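Local coordinates for protein time interval measuring enzyme TIME (PDB 2E46) that binds copper and zinc and, as a member of the Cu-Zn superoxide dismutase family, probably converts superoxide to hydrogen peroxide and oxygen, at residues 52-57 with 118-123; 45-50 with 91-96; 23-28 with 35-40; 39-44 with 97-102. One frame throughout, in Å; residues are numbered along the deposited sequence.

Overall arrangement
All four contacts join neighbouring antiparallel strands of the Cu-Zn superoxide dismutase barrel. In contact 1 H53 NE2 binds the copper; strand 46-53 is shared with contact 2, centred about 20 Å away, whose F50 CE2 meets V122 CG1 at 3.4 Å. G49 of contact 2 lies about 6 Å from the copper and the I24 side chain of contact 3 about 13 Å, nearest atoms. Contact 3, a hairpin, runs into contact 4 through G39 and I40. Across the interior V122 CG2 touches F26 CZ of contact 3 at 3.7 Å. Contacts 2 and 4, centres about 7 Å apart, lie at the end remote from contact 1, where S100 OG probably donates to V93 O.

Contact 1: residues 52-57 with 118-123; sequences VHEKGD and IGRAVV. With CU (copper (II) ion), chain B.
H53 and A121 pair through both of their backbone amides. H53 N donates to A121 O at 3.0 Å, and A121 N returns an almost straight bond (172°) to H53 O, though well tilted from the carbonyl plane. Both ring nitrogens of H53 are satisfied: NE2 binds copper at 2.1 Å, while ND1 donates to G66 O, a second-shell partner that helps fix the ring's rotation. V123 CG2 lies over one face of the imidazole, 3.5 Å from its centroid, so a small branched residue suits this place against the metal ligand. Past the end of strand 46-53, R120 supplies the donor. With CG anti to its carbonyl carbon (chi1 -60°) and the chain extended to NE, the arginine crosses the E54 side chain at a slant and sets NH2 2.8 Å from E54 O, which sits in the guanidinium plane. R120 NE is used by G116 O, and K55 NZ by the C-terminal carboxylate of L157 of the second subunit. G56, centre of an inverse gamma turn, must be glycine-small, since a CB would clash with G119 O. H51, H68 and H125 complete the four-histidine copper site typical of the Cu-Zn superoxide dismutase barrel.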
loop_
_atom_site.group_PDB
_atom_site.type_symbol
_atom_site.label_atom_id
_atom_site.label_comp_id
_atom_site.label_asym_id
_atom_site.label_seq_id
_atom_site.Cartn_x
_atom_site.Cartn_y
_atom_site.Cartn_z
ATOM N N VAL A 52 7.379 1.333 -11.046
ATOM C CA VAL A 52 6.942 1.886 -9.743
ATOM C C VAL A 52 6.781 3.421 -9.804
ATOM O O VAL A 52 7.681 4.140 -10.206
ATOM C CB VAL A 52 7.585 1.184 -8.431
ATOM C CG1 VAL A 52 8.652 0.354 -8.739
ATOM C CG2 VAL A 52 7.840 2.131 -7.230
ATOM N N HIS A 53 5.574 3.844 -9.562
ATOM C CA HIS A 53 5.225 5.234 -9.426
ATOM C C HIS A 53 5.406 5.749 -7.927
ATOM O O HIS A 53 5.442 4.970 -7.000
ATOM C CB HIS A 53 3.840 5.473 -10.007
ATOM C CG HIS A 53 3.805 5.399 -11.543
ATOM N ND1 HIS A 53 3.345 6.443 -12.336
ATOM C CD2 HIS A 53 4.258 4.456 -12.421
ATOM C CE1 HIS A 53 3.472 6.137 -13.614
ATOM N NE2 HIS A 53 3.986 4.916 -13.701
ATOM N N GLU A 54 5.560 7.058 -7.739
ATOM C CA GLU A 54 6.090 7.629 -6.554
ATOM C C GLU A 54 5.185 7.451 -5.374
ATOM O O GLU A 54 5.703 7.191 -4.278
ATOM C CB GLU A 54 6.333 9.109 -6.762
ATOM C CG GLU A 54 6.949 9.740 -5.366
ATOM C CD GLU A 54 7.259 11.271 -5.442
ATOM O OE1 GLU A 54 8.165 11.819 -4.699
ATOM O OE2 GLU A 54 6.711 11.927 -6.327
ATOM N N LYS A 55 3.863 7.630 -5.582
ATOM C CA LYS A 55 2.872 7.702 -4.453
ATOM C C LYS A 55 2.025 6.441 -4.352
ATOM O O LYS A 55 1.621 5.868 -5.332
ATOM C CB LYS A 55 1.886 8.903 -4.614
ATOM C CG LYS A 55 2.524 10.308 -4.784
ATOM C CD LYS A 55 3.413 10.532 -3.572
ATOM C CE LYS A 55 3.908 12.047 -3.380
ATOM N NZ LYS A 55 5.047 11.894 -2.296
ATOM N N GLY A 56 1.797 5.949 -3.161
ATOM C CA GLY A 56 0.783 4.879 -2.995
ATOM C C GLY A 56 -0.562 5.510 -2.860
ATOM O O GLY A 56 -1.351 5.100 -1.978
ATOM N N ASP A 57 -0.848 6.486 -3.736
ATOM C CA ASP A 57 -2.157 7.193 -3.634
ATOM C C ASP A 57 -3.229 6.822 -4.686
ATOM O O ASP A 57 -3.154 7.282 -5.847
ATOM C CB ASP A 57 -1.976 8.717 -3.652
ATOM C CG ASP A 57 -3.354 9.499 -3.439
ATOM O OD1 ASP A 57 -4.475 8.909 -3.299
ATOM O OD2 ASP A 57 -3.285 10.721 -3.358
ATOM N N ILE A 118 8.238 0.380 -0.508
ATOM C CA ILE A 118 7.063 0.090 0.241
ATOM C C ILE A 118 6.128 1.270 0.331
ATOM O O ILE A 118 6.569 2.382 0.528
ATOM C CB ILE A 118 7.252 -1.169 1.095
ATOM C CG1 ILE A 118 6.583 -1.047 2.462
ATOM C CG2 ILE A 118 8.714 -1.512 1.379
ATOM C CD1 ILE A 118 5.421 -0.054 2.468
ATOM N N GLY A 119 4.826 1.089 0.068
ATOM C CA GLY A 119 3.901 2.281 0.131
ATOM C C GLY A 119 3.791 3.062 -1.156
ATOM O O GLY A 119 3.006 4.076 -1.216
ATOM N N ARG A 120 4.597 2.651 -2.152
ATOM C CA ARG A 120 4.594 3.256 -3.501
ATOM C C ARG A 120 3.677 2.447 -4.394
ATOM O O ARG A 120 2.923 1.645 -3.885
ATOM C CB ARG A 120 6.032 3.513 -4.049
ATOM C CG ARG A 120 6.728 4.457 -3.110
ATOM C CD ARG A 120 8.013 4.835 -3.691
ATOM N NE ARG A 120 8.865 5.463 -2.668
ATOM C CZ ARG A 120 8.782 6.732 -2.194
ATOM N NH1 ARG A 120 9.638 7.111 -1.304
ATOM N NH2 ARG A 120 7.880 7.595 -2.544
ATOM N N ALA A 121 3.588 2.734 -5.674
ATOM C CA ALA A 121 2.491 2.066 -6.419
ATOM C C ALA A 121 3.068 1.216 -7.568
ATOM O O ALA A 121 3.998 1.622 -8.216
ATOM C CB ALA A 121 1.420 3.087 -6.890
ATOM N N VAL A 122 2.632 -0.023 -7.738
ATOM C CA VAL A 122 2.960 -0.615 -9.074
ATOM C C VAL A 122 1.969 -0.071 -10.149
ATOM O O VAL A 122 0.780 -0.172 -9.984
ATOM C CB VAL A 122 2.882 -2.168 -9.048
ATOM C CG1 VAL A 122 2.863 -2.711 -10.479
ATOM C CG2 VAL A 122 4.105 -2.758 -8.236
ATOM N N VAL A 123 2.430 0.489 -11.232
ATOM C CA VAL A 123 1.519 0.757 -12.348
ATOM C C VAL A 123 1.741 -0.041 -13.656
ATOM O O VAL A 123 2.724 0.202 -14.404
ATOM C CB VAL A 123 1.525 2.249 -12.818
ATOM C CG1 VAL A 123 0.525 2.402 -13.917
ATOM C CG2 VAL A 123 1.221 3.260 -11.634
HETATM CU CU CU B . 4.417 4.560 -15.687
#

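Contact 2: residues 45-50 with 91-96; sequences PGEYGF and NVVFDE
V92 presses its CG1 over one face of the F50 ring, 4.0 Å from the centroid, in the apolar interior of the Cu-Zn superoxide dismutase beta-barrel, where strands 46-53 and 88-94 run antiparallel. On the same inward face Y48 and F94 form an offset edge-to-face pair: the edge of F94 approaches the face of Y48, with CD2 of F94 3.6 Å from CE1 of Y48 and the planes 87° apart. Both have CG beside the backbone N, which lets them meet there. The tyrosine hydroxyl is bonded to P44 O, giving the polar end of a buried ring a partner. Between the strands, two pairs of backbone bonds join G46 with F94 and Y48 with V92; that from V92 N to Y48 O is 2.7 Å. G46 has backbone angles that only glycine tolerates well. On the outer face E47 CG rests against V93 CG2 at 3.6 Å, a fitting place for a long, partly aliphatic side chain. Exchanging P45 for an alanine would remove CG and CD, and with them CD's contact to D95 O, and would probably leave the backbone freer to turn before strand 46-53. The proline's own CA lies 3.2 Å from F94 O.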
loop_
_atom_site.group_PDB
_atom_site.type_symbol
_atom_site.label_atom_id
_atom_site.label_comp_id
_atom_site.label_asym_id
_atom_site.label_seq_id
_atom_site.Cartn_x
_atom_site.Cartn_y
_atom_site.Cartn_z
ATOM N N PRO A 45 -1.951 -10.894 -25.725
ATOM C CA PRO A 45 -0.488 -10.928 -25.958
ATOM C C PRO A 45 0.190 -9.608 -26.410
ATOM O O PRO A 45 -0.291 -8.863 -27.243
ATOM C CB PRO A 45 -0.291 -12.111 -26.950
ATOM C CG PRO A 45 -1.718 -12.343 -27.491
ATOM C CD PRO A 45 -2.649 -12.007 -26.406
ATOM N N GLY A 46 1.323 -9.321 -25.785
ATOM C CA GLY A 46 2.115 -8.159 -26.150
ATOM C C GLY A 46 2.955 -7.721 -24.954
ATOM O O GLY A 46 2.893 -8.327 -23.867
ATOM N N GLU A 47 3.781 -6.716 -25.224
ATOM C CA GLU A 47 4.488 -5.945 -24.245
ATOM C C GLU A 47 3.683 -4.776 -23.612
ATOM O O GLU A 47 3.103 -3.972 -24.366
ATOM C CB GLU A 47 5.672 -5.356 -24.929
ATOM C CG GLU A 47 6.671 -6.378 -25.230
ATOM C CD GLU A 47 7.987 -5.775 -25.592
ATOM O OE1 GLU A 47 8.009 -4.686 -26.289
ATOM O OE2 GLU A 47 8.981 -6.365 -25.119
ATOM N N TYR A 48 3.671 -4.662 -22.259
ATOM C CA TYR A 48 3.225 -3.404 -21.509
ATOM C C TYR A 48 4.217 -2.793 -20.410
ATOM O O TYR A 48 4.935 -3.540 -19.676
ATOM C CB TYR A 48 1.876 -3.643 -20.881
ATOM C CG TYR A 48 0.962 -4.365 -21.819
ATOM C CD1 TYR A 48 1.245 -5.694 -22.234
ATOM C CD2 TYR A 48 -0.207 -3.750 -22.319
ATOM C CE1 TYR A 48 0.370 -6.388 -23.106
ATOM C CE2 TYR A 48 -1.095 -4.452 -23.237
ATOM C CZ TYR A 48 -0.787 -5.769 -23.603
ATOM O OH TYR A 48 -1.615 -6.459 -24.457
ATOM N N GLY A 49 4.256 -1.453 -20.368
ATOM C CA GLY A 49 5.086 -0.632 -19.426
ATOM C C GLY A 49 4.712 -1.010 -18.008
ATOM O O GLY A 49 3.521 -1.132 -17.690
ATOM N N PHE A 50 5.731 -1.309 -17.201
ATOM C CA PHE A 50 5.554 -1.791 -15.843
ATOM C C PHE A 50 6.439 -0.985 -14.946
ATOM O O PHE A 50 7.666 -1.035 -15.082
ATOM C CB PHE A 50 5.989 -3.200 -15.776
ATOM C CG PHE A 50 5.724 -3.847 -14.485
ATOM C CD1 PHE A 50 6.788 -4.321 -13.720
ATOM C CD2 PHE A 50 4.450 -4.075 -14.058
ATOM C CE1 PHE A 50 6.594 -4.962 -12.572
ATOM C CE2 PHE A 50 4.266 -4.737 -12.890
ATOM C CZ PHE A 50 5.374 -5.177 -12.136
ATOM N N ASN A 91 9.253 -3.570 -19.357
ATOM C CA ASN A 91 7.961 -4.129 -19.884
ATOM C C ASN A 91 7.685 -5.500 -19.368
ATOM O O ASN A 91 8.616 -6.324 -19.262
ATOM C CB ASN A 91 7.921 -4.204 -21.434
ATOM C CG ASN A 91 7.904 -2.814 -22.114
ATOM O OD1 ASN A 91 8.893 -2.387 -22.735
ATOM N ND2 ASN A 91 6.785 -2.107 -21.998
ATOM N N VAL A 92 6.426 -5.741 -19.020
ATOM C CA VAL A 92 5.937 -7.073 -18.961
ATOM C C VAL A 92 5.392 -7.652 -20.328
ATOM O O VAL A 92 5.069 -6.907 -21.240
ATOM C CB VAL A 92 4.976 -7.289 -17.768
ATOM C CG1 VAL A 92 5.711 -6.927 -16.485
ATOM C CG2 VAL A 92 3.666 -6.528 -17.955
ATOM N N VAL A 93 5.356 -8.988 -20.450
ATOM C CA VAL A 93 4.994 -9.627 -21.706
ATOM C C VAL A 93 3.832 -10.585 -21.449
ATOM O O VAL A 93 3.947 -11.516 -20.642
ATOM C CB VAL A 93 6.185 -10.272 -22.404
ATOM C CG1 VAL A 93 5.713 -11.242 -23.577
ATOM C CG2 VAL A 93 7.011 -9.178 -23.014
ATOM N N PHE A 94 2.675 -10.282 -22.064
ATOM C CA PHE A 94 1.512 -11.249 -22.011
ATOM C C PHE A 94 1.647 -12.290 -23.138
ATOM O O PHE A 94 2.011 -11.955 -24.268
ATOM C CB PHE A 94 0.163 -10.519 -22.009
ATOM C CG PHE A 94 -0.140 -9.871 -20.684
ATOM C CD1 PHE A 94 -0.946 -10.527 -19.749
ATOM C CD2 PHE A 94 0.464 -8.661 -20.343
ATOM C CE1 PHE A 94 -1.198 -9.957 -18.485
ATOM C CE2 PHE A 94 0.258 -8.109 -19.143
ATOM C CZ PHE A 94 -0.590 -8.729 -18.180
ATOM N N ASP A 95 1.430 -13.568 -22.796
ATOM C CA ASP A 95 1.570 -14.650 -23.785
ATOM C C ASP A 95 0.267 -14.784 -24.525
ATOM O O ASP A 95 -0.681 -14.040 -24.234
ATOM C CB ASP A 95 2.056 -15.936 -23.152
ATOM C CG ASP A 95 1.076 -16.568 -22.187
ATOM O OD1 ASP A 95 1.480 -17.462 -21.404
ATOM O OD2 ASP A 95 -0.115 -16.248 -22.166
ATOM N N GLU A 96 0.217 -15.705 -25.516
ATOM C CA GLU A 96 -1.015 -15.970 -26.312
ATOM C C GLU A 96 -2.161 -16.365 -25.462
ATOM O O GLU A 96 -3.266 -16.171 -25.859
ATOM C CB GLU A 96 -0.788 -17.079 -27.326
ATOM C CG GLU A 96 -0.014 -16.594 -28.448
ATOM C CD GLU A 96 -0.666 -15.389 -28.994
ATOM O OE1 GLU A 96 -0.100 -14.805 -29.942
ATOM O OE2 GLU A 96 -1.774 -15.054 -28.467
#

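Contact 3: residues 23-28 with 35-40; sequences NITFTQ and HVQGGI
I24 and V36 meet on the inner face of a beta hairpin, strands 21-29 and 33-41, in the Cu-Zn superoxide dismutase barrel. CG2 of I24 touches CG1 of V36 at 3.6 Å, the two side chains crossing at a slant. The valine's other branch, CG2, lies alongside F26 and reaches CD1 of that ring at 3.8 Å. V36 thus serves both neighbours: with CG1 anti to the backbone N (chi1 174°), that methyl meets the isoleucine and also nears F26 CE1, while CG2 lies against the phenylalanine, which suits a beta-branched residue between two larger apolar ones. Farther along, I40 adds a looser contact to I24.

Backbone pairing positions these groups. T25 N donates to Q37 O nearly straight, at 171°, and Q37 N answers to T25 O; T27 and H35 form a second such pair. At the far end G39 N donates to N23 O, whereas the bond back from N23 N to G39 O is weak. On the outer face T25 and Q37 lie side by side and point the same way, a place where polar residues can face solvent. H35 NE2 is held by D103 OD1, and V122 of strand 121-125 packs on I24 and F26 from across the barrel interior. G38 must lack a side chain, because a CB there would clash with N23 O, which already lies 3.1 Å from CA of G38.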
loop_
_atom_site.group_PDB
_atom_site.type_symbol
_atom_site.label_atom_id
_atom_site.label_comp_id
_atom_site.label_asym_id
_atom_site.label_seq_id
_atom_site.Cartn_x
_atom_site.Cartn_y
_atom_site.Cartn_z
ATOM N N ASN A 23 -0.659 -10.738 -9.007
ATOM C CA ASN A 23 0.078 -10.531 -7.776
ATOM C C ASN A 23 1.530 -10.368 -8.194
ATOM O O ASN A 23 2.014 -11.115 -9.092
ATOM C CB ASN A 23 -0.036 -11.725 -6.796
ATOM C CG ASN A 23 -1.388 -11.765 -6.156
ATOM O OD1 ASN A 23 -1.818 -12.762 -5.574
ATOM N ND2 ASN A 23 -2.113 -10.679 -6.324
ATOM N N ILE A 24 2.199 -9.369 -7.591
ATOM C CA ILE A 24 3.626 -9.185 -7.785
ATOM C C ILE A 24 4.312 -9.016 -6.437
ATOM O O ILE A 24 4.010 -8.131 -5.655
ATOM C CB ILE A 24 3.952 -8.029 -8.707
ATOM C CG1 ILE A 24 3.126 -8.179 -9.983
ATOM C CG2 ILE A 24 5.512 -7.935 -9.001
ATOM C CD1 ILE A 24 2.865 -6.818 -10.631
ATOM N N THR A 25 5.208 -9.938 -6.187
ATOM C CA THR A 25 5.857 -10.074 -4.945
ATOM C C THR A 25 7.269 -9.491 -5.187
ATOM O O THR A 25 7.812 -9.529 -6.325
ATOM C CB THR A 25 5.768 -11.536 -4.727
ATOM O OG1 THR A 25 4.957 -11.876 -3.575
ATOM C CG2 THR A 25 7.056 -12.358 -5.031
ATOM N N PHE A 26 7.813 -8.871 -4.161
ATOM C CA PHE A 26 9.156 -8.218 -4.219
ATOM C C PHE A 26 9.856 -8.734 -2.974
ATOM O O PHE A 26 9.309 -8.530 -1.867
ATOM C CB PHE A 26 9.031 -6.717 -4.003
ATOM C CG PHE A 26 8.303 -6.011 -5.103
ATOM C CD1 PHE A 26 8.997 -5.473 -6.155
ATOM C CD2 PHE A 26 6.947 -6.017 -5.134
ATOM C CE1 PHE A 26 8.357 -4.857 -7.201
ATOM C CE2 PHE A 26 6.260 -5.387 -6.162
ATOM C CZ PHE A 26 6.957 -4.818 -7.230
ATOM N N THR A 27 11.015 -9.333 -3.139
ATOM C CA THR A 27 11.681 -10.090 -2.119
ATOM C C THR A 27 13.102 -9.665 -2.126
ATOM O O THR A 27 13.786 -9.599 -3.207
ATOM C CB THR A 27 11.673 -11.592 -2.395
ATOM O OG1 THR A 27 10.336 -12.073 -2.363
ATOM C CG2 THR A 27 12.476 -12.369 -1.332
ATOM N N GLN A 28 13.535 -9.335 -0.928
ATOM C CA GLN A 28 14.888 -8.863 -0.698
ATOM C C GLN A 28 15.773 -10.117 -0.817
ATOM O O GLN A 28 15.481 -11.159 -0.132
ATOM C CB GLN A 28 15.058 -8.275 0.695
ATOM C CG GLN A 28 16.540 -8.281 1.096
ATOM C CD GLN A 28 16.826 -7.705 2.520
ATOM O OE1 GLN A 28 15.931 -7.713 3.382
ATOM N NE2 GLN A 28 18.114 -7.233 2.768
ATOM N N HIS A 35 14.085 -9.374 -5.967
ATOM C CA HIS A 35 13.704 -10.451 -6.830
ATOM C C HIS A 35 12.243 -10.186 -7.037
ATOM O O HIS A 35 11.481 -10.166 -6.047
ATOM C CB HIS A 35 13.912 -11.821 -6.134
ATOM C CG HIS A 35 13.691 -13.022 -7.035
ATOM N ND1 HIS A 35 13.399 -14.277 -6.546
ATOM C CD2 HIS A 35 13.669 -13.143 -8.378
ATOM C CE1 HIS A 35 13.265 -15.133 -7.547
ATOM N NE2 HIS A 35 13.362 -14.456 -8.667
ATOM N N VAL A 36 11.849 -9.848 -8.263
ATOM C CA VAL A 36 10.417 -9.447 -8.492
ATOM C C VAL A 36 9.737 -10.604 -9.272
ATOM O O VAL A 36 10.208 -10.995 -10.350
ATOM C CB VAL A 36 10.422 -8.197 -9.415
ATOM C CG1 VAL A 36 9.030 -7.786 -9.837
ATOM C CG2 VAL A 36 11.243 -6.971 -8.798
ATOM N N GLN A 37 8.670 -11.139 -8.759
ATOM C CA GLN A 37 8.091 -12.362 -9.300
ATOM C C GLN A 37 6.583 -12.237 -9.191
ATOM O O GLN A 37 6.053 -11.945 -8.108
ATOM C CB GLN A 37 8.418 -13.587 -8.435
ATOM C CG GLN A 37 9.870 -13.924 -8.297
ATOM C CD GLN A 37 10.031 -15.196 -7.544
ATOM O OE1 GLN A 37 10.167 -15.150 -6.337
ATOM N NE2 GLN A 37 9.959 -16.361 -8.251
ATOM N N GLY A 38 5.876 -12.471 -10.268
ATOM C CA GLY A 38 4.467 -12.707 -10.095
ATOM C C GLY A 38 3.816 -13.239 -11.353
ATOM O O GLY A 38 4.469 -13.746 -12.295
ATOM N N GLY A 39 2.509 -13.118 -11.413
ATOM C CA GLY A 39 1.893 -13.375 -12.681
ATOM C C GLY A 39 0.596 -12.677 -12.719
ATOM O O GLY A 39 -0.162 -12.677 -11.709
ATOM N N ILE A 40 0.333 -12.135 -13.912
ATOM C CA ILE A 40 -0.875 -11.391 -14.163
ATOM C C ILE A 40 -1.673 -11.857 -15.403
ATOM O O ILE A 40 -1.126 -12.011 -16.494
ATOM C CB ILE A 40 -0.559 -9.859 -14.134
ATOM C CG1 ILE A 40 0.539 -9.402 -15.035
ATOM C CG2 ILE A 40 0.256 -9.550 -12.837
ATOM C CD1 ILE A 40 1.283 -8.132 -14.366
#

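Contact 4: residues 39-44 with 97-102; sequences GITGLP and NHYSRI
I40 and S100 form the backbone-paired centre of this contact. I40 N donates to S100 O at 2.9 Å, in the carbonyl plane and on a lone pair; S100 N appears to bond back to I40 O, though the place of that oxygen is less certain. Past the strand end, G42 N adds a third bond, to H98 O at 3.1 Å; the backbone angles of G42 call for glycine.

Among the apolar contacts, I40 holds CG1 between its backbone N and carbonyl carbon (chi1 54°), which brings CG1 to 3.5 Å from S100 CB. The methyl pair of I40 CD1 and I102 CD1, at 3.4 Å, is tight. Small S100 suits its place under the isoleucine, and its OG is spent on V93 O.

Two aromatic side chains make the remaining contacts. H98 offers one face to CA of P44, a CH-pi contact 3.7 Å from the centroid, while its CD2 lies 3.1 Å from L43 O. Y99, on the outer face, receives T41 CG2 at its edge and extends its hydroxyl past G39, OH standing 3.4 Å from G39 CA. A CB on G39 would clash with that hydroxyl, so glycine fits beneath it. Replacing Y99 by an alanine would probably uncover the backbone of G39 and leave T41 CG2 without its aromatic neighbour.

Strand 99-106 is thereby joined to strand 33-41, whose other edge pairs with strand 21-29. From strand 88-94, F94 packs on I40 and L43, and V92 on S100 and I102, bringing that strand against the inner face of this pair.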
loop_
_atom_site.group_PDB
_atom_site.type_symbol
_atom_site.label_atom_id
_atom_site.label_comp_id
_atom_site.label_asym_id
_atom_site.label_seq_id
_atom_site.Cartn_x
_atom_site.Cartn_y
_atom_site.Cartn_z
ATOM N N GLY A 39 2.509 -13.118 -11.413
ATOM C CA GLY A 39 1.893 -13.375 -12.681
ATOM C C GLY A 39 0.596 -12.677 -12.719
ATOM O O GLY A 39 -0.162 -12.677 -11.709
ATOM N N ILE A 40 0.333 -12.135 -13.912
ATOM C CA ILE A 40 -0.875 -11.391 -14.163
ATOM C C ILE A 40 -1.673 -11.857 -15.403
ATOM O O ILE A 40 -1.126 -12.011 -16.494
ATOM C CB ILE A 40 -0.559 -9.859 -14.134
ATOM C CG1 ILE A 40 0.539 -9.402 -15.035
ATOM C CG2 ILE A 40 0.256 -9.550 -12.837
ATOM C CD1 ILE A 40 1.283 -8.132 -14.366
ATOM N N THR A 41 -2.943 -12.157 -15.240
ATOM C CA THR A 41 -3.797 -12.492 -16.437
ATOM C C THR A 41 -4.639 -11.313 -16.794
ATOM O O THR A 41 -5.116 -10.596 -15.926
ATOM C CB THR A 41 -4.834 -13.634 -16.180
ATOM O OG1 THR A 41 -5.856 -13.163 -15.280
ATOM C CG2 THR A 41 -4.213 -14.857 -15.539
ATOM N N GLY A 42 -4.850 -11.113 -18.080
ATOM C CA GLY A 42 -6.087 -10.463 -18.517
ATOM C C GLY A 42 -5.737 -9.446 -19.524
ATOM O O GLY A 42 -6.523 -8.577 -19.744
ATOM N N LEU A 43 -4.571 -9.490 -20.131
ATOM C CA LEU A 43 -4.324 -8.644 -21.301
ATOM C C LEU A 43 -4.012 -9.476 -22.577
ATOM O O LEU A 43 -3.524 -10.615 -22.438
ATOM C CB LEU A 43 -3.202 -7.662 -21.032
ATOM C CG LEU A 43 -3.665 -6.421 -20.246
ATOM C CD1 LEU A 43 -2.647 -5.175 -20.304
ATOM C CD2 LEU A 43 -5.125 -6.043 -20.690
ATOM N N PRO A 44 -4.320 -8.951 -23.816
ATOM C CA PRO A 44 -3.993 -9.782 -25.022
ATOM C C PRO A 44 -2.529 -9.969 -24.926
ATOM O O PRO A 44 -1.938 -9.284 -24.103
ATOM C CB PRO A 44 -4.286 -8.839 -26.233
ATOM C CG PRO A 44 -4.321 -7.463 -25.659
ATOM C CD PRO A 44 -4.945 -7.684 -24.241
ATOM N N ASN A 97 -1.882 -16.959 -24.309
ATOM C CA ASN A 97 -2.867 -17.285 -23.322
ATOM C C ASN A 97 -3.206 -16.043 -22.446
ATOM O O ASN A 97 -3.796 -16.198 -21.397
ATOM C CB ASN A 97 -2.331 -18.414 -22.415
ATOM C CG ASN A 97 -3.478 -19.216 -21.695
ATOM O OD1 ASN A 97 -4.625 -19.236 -22.188
ATOM N ND2 ASN A 97 -3.166 -19.885 -20.559
ATOM N N HIS A 98 -2.827 -14.832 -22.819
ATOM C CA HIS A 98 -3.180 -13.737 -21.914
ATOM C C HIS A 98 -2.600 -13.760 -20.447
ATOM O O HIS A 98 -3.287 -13.331 -19.494
ATOM C CB HIS A 98 -4.732 -13.643 -21.836
ATOM C CG HIS A 98 -5.355 -13.201 -23.120
ATOM N ND1 HIS A 98 -5.182 -13.893 -24.304
ATOM C CD2 HIS A 98 -6.090 -12.107 -23.425
ATOM C CE1 HIS A 98 -5.799 -13.251 -25.281
ATOM N NE2 HIS A 98 -6.347 -12.160 -24.777
ATOM N N TYR A 99 -1.370 -14.257 -20.267
ATOM C CA TYR A 99 -0.795 -14.443 -18.949
ATOM C C TYR A 99 0.590 -13.959 -19.058
ATOM O O TYR A 99 1.240 -14.318 -20.020
ATOM C CB TYR A 99 -0.788 -15.890 -18.502
ATOM C CG TYR A 99 0.006 -16.137 -17.208
ATOM C CD1 TYR A 99 -0.534 -15.759 -16.006
ATOM C CD2 TYR A 99 1.292 -16.723 -17.212
ATOM C CE1 TYR A 99 0.110 -15.933 -14.841
ATOM C CE2 TYR A 99 1.997 -16.931 -15.992
ATOM C CZ TYR A 99 1.351 -16.534 -14.803
ATOM O OH TYR A 99 1.886 -16.663 -13.511
ATOM N N SER A 100 0.934 -13.006 -18.158
ATOM C CA SER A 100 2.298 -12.553 -17.859
ATOM C C SER A 100 2.984 -13.300 -16.687
ATOM O O SER A 100 2.533 -13.255 -15.523
ATOM C CB SER A 100 2.354 -11.073 -17.553
ATOM O OG SER A 100 3.513 -10.457 -18.126
ATOM N N ARG A 101 4.111 -13.959 -17.023
ATOM C CA ARG A 101 5.038 -14.361 -16.034
ATOM C C ARG A 101 5.984 -13.194 -15.781
ATOM O O ARG A 101 6.728 -12.701 -16.697
ATOM C CB ARG A 101 5.855 -15.624 -16.392
ATOM C CG ARG A 101 6.451 -16.171 -15.070
ATOM C CD ARG A 101 7.865 -16.681 -15.213
ATOM N NE ARG A 101 8.301 -17.419 -14.012
ATOM C CZ ARG A 101 9.499 -17.984 -13.917
ATOM N NH1 ARG A 101 10.337 -17.898 -14.937
ATOM N NH2 ARG A 101 9.851 -18.658 -12.816
ATOM N N ILE A 102 5.995 -12.777 -14.515
ATOM C CA ILE A 102 7.011 -11.837 -14.103
ATOM C C ILE A 102 8.041 -12.544 -13.301
ATOM O O ILE A 102 7.748 -13.245 -12.281
ATOM C CB ILE A 102 6.394 -10.679 -13.387
ATOM C CG1 ILE A 102 5.478 -10.014 -14.380
ATOM C CG2 ILE A 102 7.459 -9.632 -12.959
ATOM C CD1 ILE A 102 4.508 -9.088 -13.714
#